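Local structure of aminoglycoside N(3)-acetyltransferase (6NP3) at residues 84-96 and 106-120. The protein catalyses transfer of an acetyl group from acetyl-CoA to the 3-amino group of 2-deoxystreptamine antibiotics such as gentamicin, which probably confers resistance to them. Sequence-based numbering, arbitrary orientation. Where two conformers were deposited one is given.
Unlike the reference sequence in segment 106-120: Ser-114 (reference Thr). With LLL ((2R,3R,4R,5R)-2-((1S,2S,3R,4S,6R)-4,6-diamino-3-((2R,3R,6S)-3-amino-6-(aminomethyl)-tetrahydro-2H-pyran-2-yloxy)-2-hydr oxycyclohexyloxy)-5-methyl-4-(methylamino)-tetrahydro-2H-pyran-3,5-diol), chain B.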
loop_
_atom_site.group_PDB
_atom_site.type_symbol
_atom_site.label_atom_id
_atom_site.label_comp_id
_atom_site.label_asym_id
_atom_site.label_seq_id
_atom_site.Cartn_x
_atom_site.Cartn_y
_atom_site.Cartn_z
ATOM N N TRP A 84 -7.318 7.574 -23.069
ATOM C CA TRP A 84 -7.312 7.069 -21.707
ATOM C C TRP A 84 -8.124 7.997 -20.802
ATOM O O TRP A 84 -8.013 9.221 -20.896
ATOM C CB TRP A 84 -5.870 6.906 -21.176
ATOM C CG TRP A 84 -5.800 5.761 -20.199
ATOM C CD1 TRP A 84 -5.998 5.808 -18.840
ATOM C CD2 TRP A 84 -5.644 4.386 -20.528
ATOM N NE1 TRP A 84 -5.967 4.552 -18.329
ATOM C CE2 TRP A 84 -5.712 3.659 -19.333
ATOM C CE3 TRP A 84 -5.408 3.697 -21.718
ATOM C CZ2 TRP A 84 -5.576 2.282 -19.297
ATOM C CZ3 TRP A 84 -5.259 2.337 -21.679
ATOM C CH2 TRP A 84 -5.328 1.641 -20.480
ATOM N N PRO A 85 -8.897 7.445 -19.867
ATOM C CA PRO A 85 -9.583 8.300 -18.895
ATOM C C PRO A 85 -8.590 8.962 -17.954
ATOM O O PRO A 85 -7.647 8.326 -17.471
ATOM C CB PRO A 85 -10.475 7.316 -18.125
ATOM C CG PRO A 85 -9.848 5.996 -18.287
ATOM C CD PRO A 85 -9.240 6.027 -19.691
ATOM N N ALA A 86 -8.793 10.245 -17.696
ATOM C CA ALA A 86 -8.064 10.878 -16.605
ATOM C C ALA A 86 -8.400 10.221 -15.270
ATOM O O ALA A 86 -9.533 9.790 -15.032
ATOM C CB ALA A 86 -8.393 12.365 -16.511
ATOM N N PHE A 87 -7.386 10.108 -14.402
ATOM C CA PHE A 87 -7.605 9.608 -13.047
ATOM C C PHE A 87 -8.519 10.556 -12.288
ATOM O O PHE A 87 -8.201 11.733 -12.107
ATOM C CB PHE A 87 -6.274 9.467 -12.312
ATOM C CG PHE A 87 -6.408 8.983 -10.888
ATOM C CD1 PHE A 87 -6.820 7.693 -10.609
ATOM C CD2 PHE A 87 -6.073 9.811 -9.830
ATOM C CE1 PHE A 87 -6.910 7.252 -9.320
ATOM C CE2 PHE A 87 -6.172 9.340 -8.512
ATOM C CZ PHE A 87 -6.578 8.073 -8.293
ATOM N N ASP A 88 -9.654 10.048 -11.848
ATOM C CA ASP A 88 -10.600 10.841 -11.071
ATOM C C ASP A 88 -10.687 10.188 -9.700
ATOM O O ASP A 88 -11.253 9.087 -9.586
ATOM C CB ASP A 88 -11.966 10.830 -11.755
ATOM C CG ASP A 88 -12.968 11.716 -11.061
ATOM O OD1 ASP A 88 -12.738 12.046 -9.875
ATOM O OD2 ASP A 88 -13.988 12.064 -11.698
ATOM N N PRO A 89 -10.095 10.788 -8.655
ATOM C CA PRO A 89 -9.993 10.081 -7.369
ATOM C C PRO A 89 -11.336 9.718 -6.778
ATOM O O PRO A 89 -11.435 8.726 -6.042
ATOM C CB PRO A 89 -9.227 11.078 -6.482
ATOM C CG PRO A 89 -9.358 12.405 -7.154
ATOM C CD PRO A 89 -9.397 12.091 -8.620
ATOM N N ASP A 90 -12.390 10.472 -7.104
ATOM C CA ASP A 90 -13.701 10.186 -6.539
ATOM C C ASP A 90 -14.367 8.977 -7.184
ATOM O O ASP A 90 -15.282 8.395 -6.587
ATOM C CB ASP A 90 -14.624 11.411 -6.653
ATOM C CG ASP A 90 -14.106 12.617 -5.875
ATOM O OD1 ASP A 90 -13.632 12.443 -4.734
ATOM O OD2 ASP A 90 -14.192 13.750 -6.398
ATOM N N HIS A 91 -13.946 8.593 -8.392
ATOM C CA HIS A 91 -14.640 7.556 -9.148
ATOM C C HIS A 91 -13.770 6.399 -9.608
ATOM O O HIS A 91 -14.316 5.348 -9.952
ATOM C CB HIS A 91 -15.341 8.181 -10.357
ATOM C CG HIS A 91 -16.351 9.218 -9.968
ATOM N ND1 HIS A 91 -16.067 10.566 -9.939
ATOM C CD2 HIS A 91 -17.617 9.092 -9.508
ATOM C CE1 HIS A 91 -17.135 11.229 -9.531
ATOM N NE2 HIS A 91 -18.087 10.356 -9.261
ATOM N N ALA A 92 -12.459 6.524 -9.580
ATOM C CA ALA A 92 -11.589 5.502 -10.155
ATOM C C ALA A 92 -11.562 4.266 -9.266
ATOM O O ALA A 92 -11.168 4.364 -8.095
ATOM C CB ALA A 92 -10.184 6.088 -10.298
ATOM N N PRO A 93 -11.908 3.087 -9.759
ATOM C CA PRO A 93 -11.853 1.904 -8.897
ATOM C C PRO A 93 -10.432 1.474 -8.553
ATOM O O PRO A 93 -9.468 1.745 -9.276
ATOM C CB PRO A 93 -12.582 0.822 -9.704
ATOM C CG PRO A 93 -12.702 1.360 -11.089
ATOM C CD PRO A 93 -12.595 2.835 -11.044
ATOM N N ALA A 94 -10.320 0.798 -7.415
ATOM C CA ALA A 94 -9.055 0.263 -6.944
ATOM C C ALA A 94 -8.552 -0.832 -7.884
ATOM O O ALA A 94 -9.314 -1.443 -8.645
ATOM C CB ALA A 94 -9.254 -0.300 -5.534
ATOM N N TYR A 95 -7.249 -1.112 -7.791
ATOM C CA TYR A 95 -6.637 -2.160 -8.605
ATOM C C TYR A 95 -6.941 -3.528 -7.998
ATOM O O TYR A 95 -6.532 -3.793 -6.875
ATOM C CB TYR A 95 -5.131 -1.950 -8.688
ATOM C CG TYR A 95 -4.463 -2.944 -9.614
ATOM C CD1 TYR A 95 -4.620 -2.852 -10.990
ATOM C CD2 TYR A 95 -3.698 -3.980 -9.118
ATOM C CE1 TYR A 95 -4.009 -3.766 -11.852
ATOM C CE2 TYR A 95 -3.078 -4.894 -9.974
ATOM C CZ TYR A 95 -3.255 -4.780 -11.329
ATOM O OH TYR A 95 -2.656 -5.675 -12.196
ATOM N N PRO A 96 -7.635 -4.423 -8.692
ATOM C CA PRO A 96 -8.051 -5.660 -7.999
ATOM C C PRO A 96 -6.904 -6.514 -7.467
ATOM O O PRO A 96 -7.075 -7.206 -6.455
ATOM C CB PRO A 96 -8.897 -6.384 -9.047
ATOM C CG PRO A 96 -9.430 -5.285 -9.928
ATOM C CD PRO A 96 -8.286 -4.276 -10.001
ATOM N N ARG A 106 -11.923 2.228 -0.261
ATOM C CA ARG A 106 -11.880 3.527 -0.908
ATOM C C ARG A 106 -13.266 4.140 -1.098
ATOM O O ARG A 106 -13.379 5.365 -1.164
ATOM C CB ARG A 106 -11.094 3.457 -2.219
ATOM C CG ARG A 106 -11.833 2.853 -3.383
ATOM C CD ARG A 106 -12.365 3.921 -4.328
ATOM N NE ARG A 106 -13.130 3.315 -5.407
ATOM C CZ ARG A 106 -14.020 3.962 -6.140
ATOM N NH1 ARG A 106 -14.172 5.265 -5.978
ATOM N NH2 ARG A 106 -14.699 3.312 -7.071
ATOM N N THR A 107 -14.321 3.329 -1.179
ATOM C CA THR A 107 -15.687 3.846 -1.282
ATOM C C THR A 107 -16.346 4.117 0.069
ATOM O O THR A 107 -17.511 4.539 0.109
ATOM C CB THR A 107 -16.566 2.886 -2.107
ATOM O OG1 THR A 107 -16.549 1.582 -1.524
ATOM C CG2 THR A 107 -16.099 2.837 -3.554
ATOM N N TYR A 108 -15.653 3.884 1.170
ATOM C CA TYR A 108 -16.239 4.151 2.475
ATOM C C TYR A 108 -16.525 5.642 2.615
ATOM O O TYR A 108 -15.709 6.483 2.219
ATOM C CB TYR A 108 -15.268 3.716 3.565
ATOM C CG TYR A 108 -15.889 3.682 4.928
ATOM C CD1 TYR A 108 -16.704 2.623 5.290
ATOM C CD2 TYR A 108 -15.674 4.704 5.846
ATOM C CE1 TYR A 108 -17.298 2.572 6.520
ATOM C CE2 TYR A 108 -16.264 4.655 7.096
ATOM C CZ TYR A 108 -17.066 3.580 7.414
ATOM O OH TYR A 108 -17.660 3.516 8.650
ATOM N N PRO A 109 -17.668 6.023 3.178
ATOM C CA PRO A 109 -17.961 7.455 3.289
ATOM C C PRO A 109 -16.891 8.193 4.079
ATOM O O PRO A 109 -16.484 7.776 5.158
ATOM C CB PRO A 109 -19.319 7.486 3.997
ATOM C CG PRO A 109 -19.918 6.153 3.717
ATOM C CD PRO A 109 -18.764 5.187 3.690
ATOM N N GLY A 110 -16.437 9.299 3.523
ATOM C CA GLY A 110 -15.400 10.093 4.130
ATOM C C GLY A 110 -13.980 9.675 3.805
ATOM O O GLY A 110 -13.050 10.371 4.225
ATOM N N CYS A 111 -13.783 8.543 3.121
ATOM C CA CYS A 111 -12.443 8.135 2.725
ATOM C C CYS A 111 -11.832 9.231 1.867
ATOM O O CYS A 111 -12.497 9.814 1.005
ATOM C CB CYS A 111 -12.500 6.818 1.951
ATOM S SG CYS A 111 -10.936 6.102 1.653
ATOM N N ARG A 112 -10.559 9.517 2.101
ATOM C CA ARG A 112 -9.812 10.409 1.244
ATOM C C ARG A 112 -8.892 9.592 0.345
ATOM O O ARG A 112 -8.474 8.483 0.689
ATOM C CB ARG A 112 -8.998 11.380 2.090
ATOM C CG ARG A 112 -9.829 12.192 3.049
ATOM C CD ARG A 112 -10.840 13.091 2.357
ATOM N NE ARG A 112 -11.307 14.077 3.324
ATOM C CZ ARG A 112 -10.840 15.318 3.414
ATOM N NH1 ARG A 112 -9.917 15.756 2.567
ATOM N NH2 ARG A 112 -11.316 16.132 4.342
ATOM N N ARG A 113 -8.554 10.158 -0.810
ATOM C CA ARG A 113 -7.806 9.434 -1.833
ATOM C C ARG A 113 -6.637 10.266 -2.329
ATOM O O ARG A 113 -6.812 11.449 -2.637
ATOM C CB ARG A 113 -8.727 9.107 -3.020
ATOM C CG ARG A 113 -8.097 8.378 -4.210
ATOM C CD ARG A 113 -8.406 6.938 -4.116
ATOM N NE ARG A 113 -8.027 6.041 -5.205
ATOM C CZ ARG A 113 -8.851 5.577 -6.138
ATOM N NH1 ARG A 113 -10.122 6.002 -6.224
ATOM N NH2 ARG A 113 -8.382 4.653 -6.983
ATOM N N SER A 114 -5.459 9.652 -2.447
ATOM C CA SER A 114 -4.301 10.403 -2.906
ATOM C C SER A 114 -4.307 10.552 -4.425
ATOM O O SER A 114 -4.913 9.769 -5.158
ATOM C CB SER A 114 -3.002 9.789 -2.404
ATOM O OG SER A 114 -2.592 8.695 -3.211
ATOM N N ALA A 115 -3.559 11.544 -4.878
ATOM C CA ALA A 115 -3.569 12.021 -6.252
ATOM C C ALA A 115 -2.672 11.249 -7.213
ATOM O O ALA A 115 -2.721 11.528 -8.415
ATOM C CB ALA A 115 -3.142 13.492 -6.252
ATOM N N HIS A 116 -1.808 10.374 -6.741
ATOM C CA HIS A 116 -0.932 9.618 -7.628
ATOM C C HIS A 116 -1.711 8.460 -8.222
ATOM O O HIS A 116 -2.159 7.575 -7.488
ATOM C CB HIS A 116 0.242 9.108 -6.820
ATOM C CG HIS A 116 1.361 8.588 -7.639
ATOM N ND1 HIS A 116 1.226 7.572 -8.559
ATOM C CD2 HIS A 116 2.668 8.934 -7.631
ATOM C CE1 HIS A 116 2.413 7.325 -9.083
ATOM N NE2 HIS A 116 3.303 8.128 -8.524
ATOM N N PRO A 117 -1.936 8.453 -9.535
ATOM C CA PRO A 117 -2.897 7.479 -10.063
ATOM C C PRO A 117 -2.456 6.039 -9.899
ATOM O O PRO A 117 -3.281 5.181 -9.582
ATOM C CB PRO A 117 -3.063 7.902 -11.529
ATOM C CG PRO A 117 -2.753 9.328 -11.542
ATOM C CD PRO A 117 -1.597 9.460 -10.554
ATOM N N ASP A 118 -1.169 5.756 -10.064
ATOM C CA ASP A 118 -0.683 4.388 -9.969
ATOM C C ASP A 118 -0.405 3.974 -8.533
ATOM O O ASP A 118 -0.623 2.813 -8.180
ATOM C CB ASP A 118 0.566 4.186 -10.837
ATOM C CG ASP A 118 0.926 2.742 -10.967
ATOM O OD1 ASP A 118 0.157 1.961 -11.591
ATOM O OD2 ASP A 118 1.974 2.352 -10.416
ATOM N N ALA A 119 0.129 4.883 -7.724
ATOM C CA ALA A 119 0.437 4.615 -6.325
ATOM C C ALA A 119 -0.678 5.039 -5.372
ATOM O O ALA A 119 -0.454 5.102 -4.160
ATOM C CB ALA A 119 1.739 5.326 -5.952
ATOM N N SER A 120 -1.896 5.180 -5.854
ATOM C CA SER A 120 -2.910 5.856 -5.075
ATOM C C SER A 120 -3.171 5.183 -3.739
ATOM O O SER A 120 -3.316 3.967 -3.644
ATOM C CB SER A 120 -4.204 5.923 -5.871
ATOM O OG SER A 120 -5.185 6.721 -5.219
HETATM C C11 LLL B . 3.879 -7.407 -7.264
HETATM O O11 LLL B . 3.960 -6.300 -6.328
HETATM C C21 LLL B . 3.197 -8.562 -6.536
HETATM N N21 LLL B . 1.980 -8.034 -5.929
HETATM C C31 LLL B . 4.044 -9.033 -5.412
HETATM C C41 LLL B . 5.368 -9.515 -5.981
HETATM C C51 LLL B . 5.998 -8.362 -6.755
HETATM O O51 LLL B . 5.126 -7.895 -7.746
HETATM C C61 LLL B . 7.268 -8.818 -7.440
HETATM N N61 LLL B . 7.823 -7.682 -8.175
HETATM C C12 LLL B . 3.520 -2.167 -7.038
HETATM N N12 LLL B . 3.704 -0.765 -7.384
HETATM C C22 LLL B . 4.526 -2.618 -5.979
HETATM C C32 LLL B . 4.209 -4.058 -5.630
HETATM N N32 LLL B . 5.139 -4.519 -4.595
HETATM C C42 LLL B . 4.325 -5.008 -6.822
HETATM C C52 LLL B . 3.435 -4.502 -7.958
HETATM O O52 LLL B . 3.700 -5.275 -9.106
HETATM C C62 LLL B . 3.683 -3.043 -8.287
HETATM O O62 LLL B . 2.711 -2.632 -9.231
HETATM C C13 LLL B . 3.175 -1.998 -10.424
HETATM C C23 LLL B . 2.081 -1.022 -10.847
HETATM O O23 LLL B . 1.818 -0.159 -9.760
HETATM C C33 LLL B . 0.776 -1.775 -11.165
HETATM N N33 LLL B . -0.238 -0.830 -11.682
HETATM C C43 LLL B . 1.082 -2.868 -12.210
HETATM O O43 LLL B . 1.372 -2.202 -13.423
HETATM C C53 LLL B . 2.271 -3.724 -11.760
HETATM O O53 LLL B . 3.415 -2.953 -11.477
HETATM C C83 LLL B . -0.130 -3.792 -12.383
HETATM C C93 LLL B . -1.497 -0.933 -10.913
HETATM O O HOH W 1 -12.965 7.174 -4.284
#
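Arginine side chains of segment 106-120 bond to backbone carbonyls of the irregular loop 84-96, beside an aromatic-proline contact. Segment 106-120 runs from the end of helix 101-106 through the edge strand 112-113 of the mixed sheet to the gentamicin pocket. Arg-113 is the main polar link. Its CG lies anti to the backbone N (chi1 178°) and the chain bends at chi2, which brings the guanidinium to the loop carbonyls. Arg-113 NH1 donates to Ala-92 O at 2.7 Å, within the carbonyl plane. NH2 adds a weak bond to the same oxygen, and NH1 a weak one to Pro-89 O. Arg-113 NE donates to Ser-120 OG at 2.9 Å, with the hydroxyl tilted from the guanidinium plane, and that hydroxyl donates to Ser-114 O. Arg-113 NH2 also hydrogen-bonds Ser-61 O, the backbone of a gentamicin-pocket residue.

The edge of the Phe-87 ring points at a face of the Arg-113 guanidinium, planes 86° apart, with Phe-87 CE1 3.8 Å from Arg-113 NH2. Pro-117 covers one ring face in a CH-pi contact, its CA 3.8 Å from the centroid of the Phe-87 ring. Ser-114 O meets the ring edge.

Arg-106 lies with Ala-92 O over one guanidinium face. Its NH1 makes a weak bond to Asp-90 O and reaches Pro-89 O through a water, while NH2 forms a salt bridge with Glu-103.

Both segments reach the drug: Asp-118 OD1 and OD2 accept from gentamicin N33 and O23, and its methyl carbon C93 sits over the Tyr-95 ring. All three Arg-113 guanidinium nitrogens have oxygen partners, which probably stabilise its positive charge.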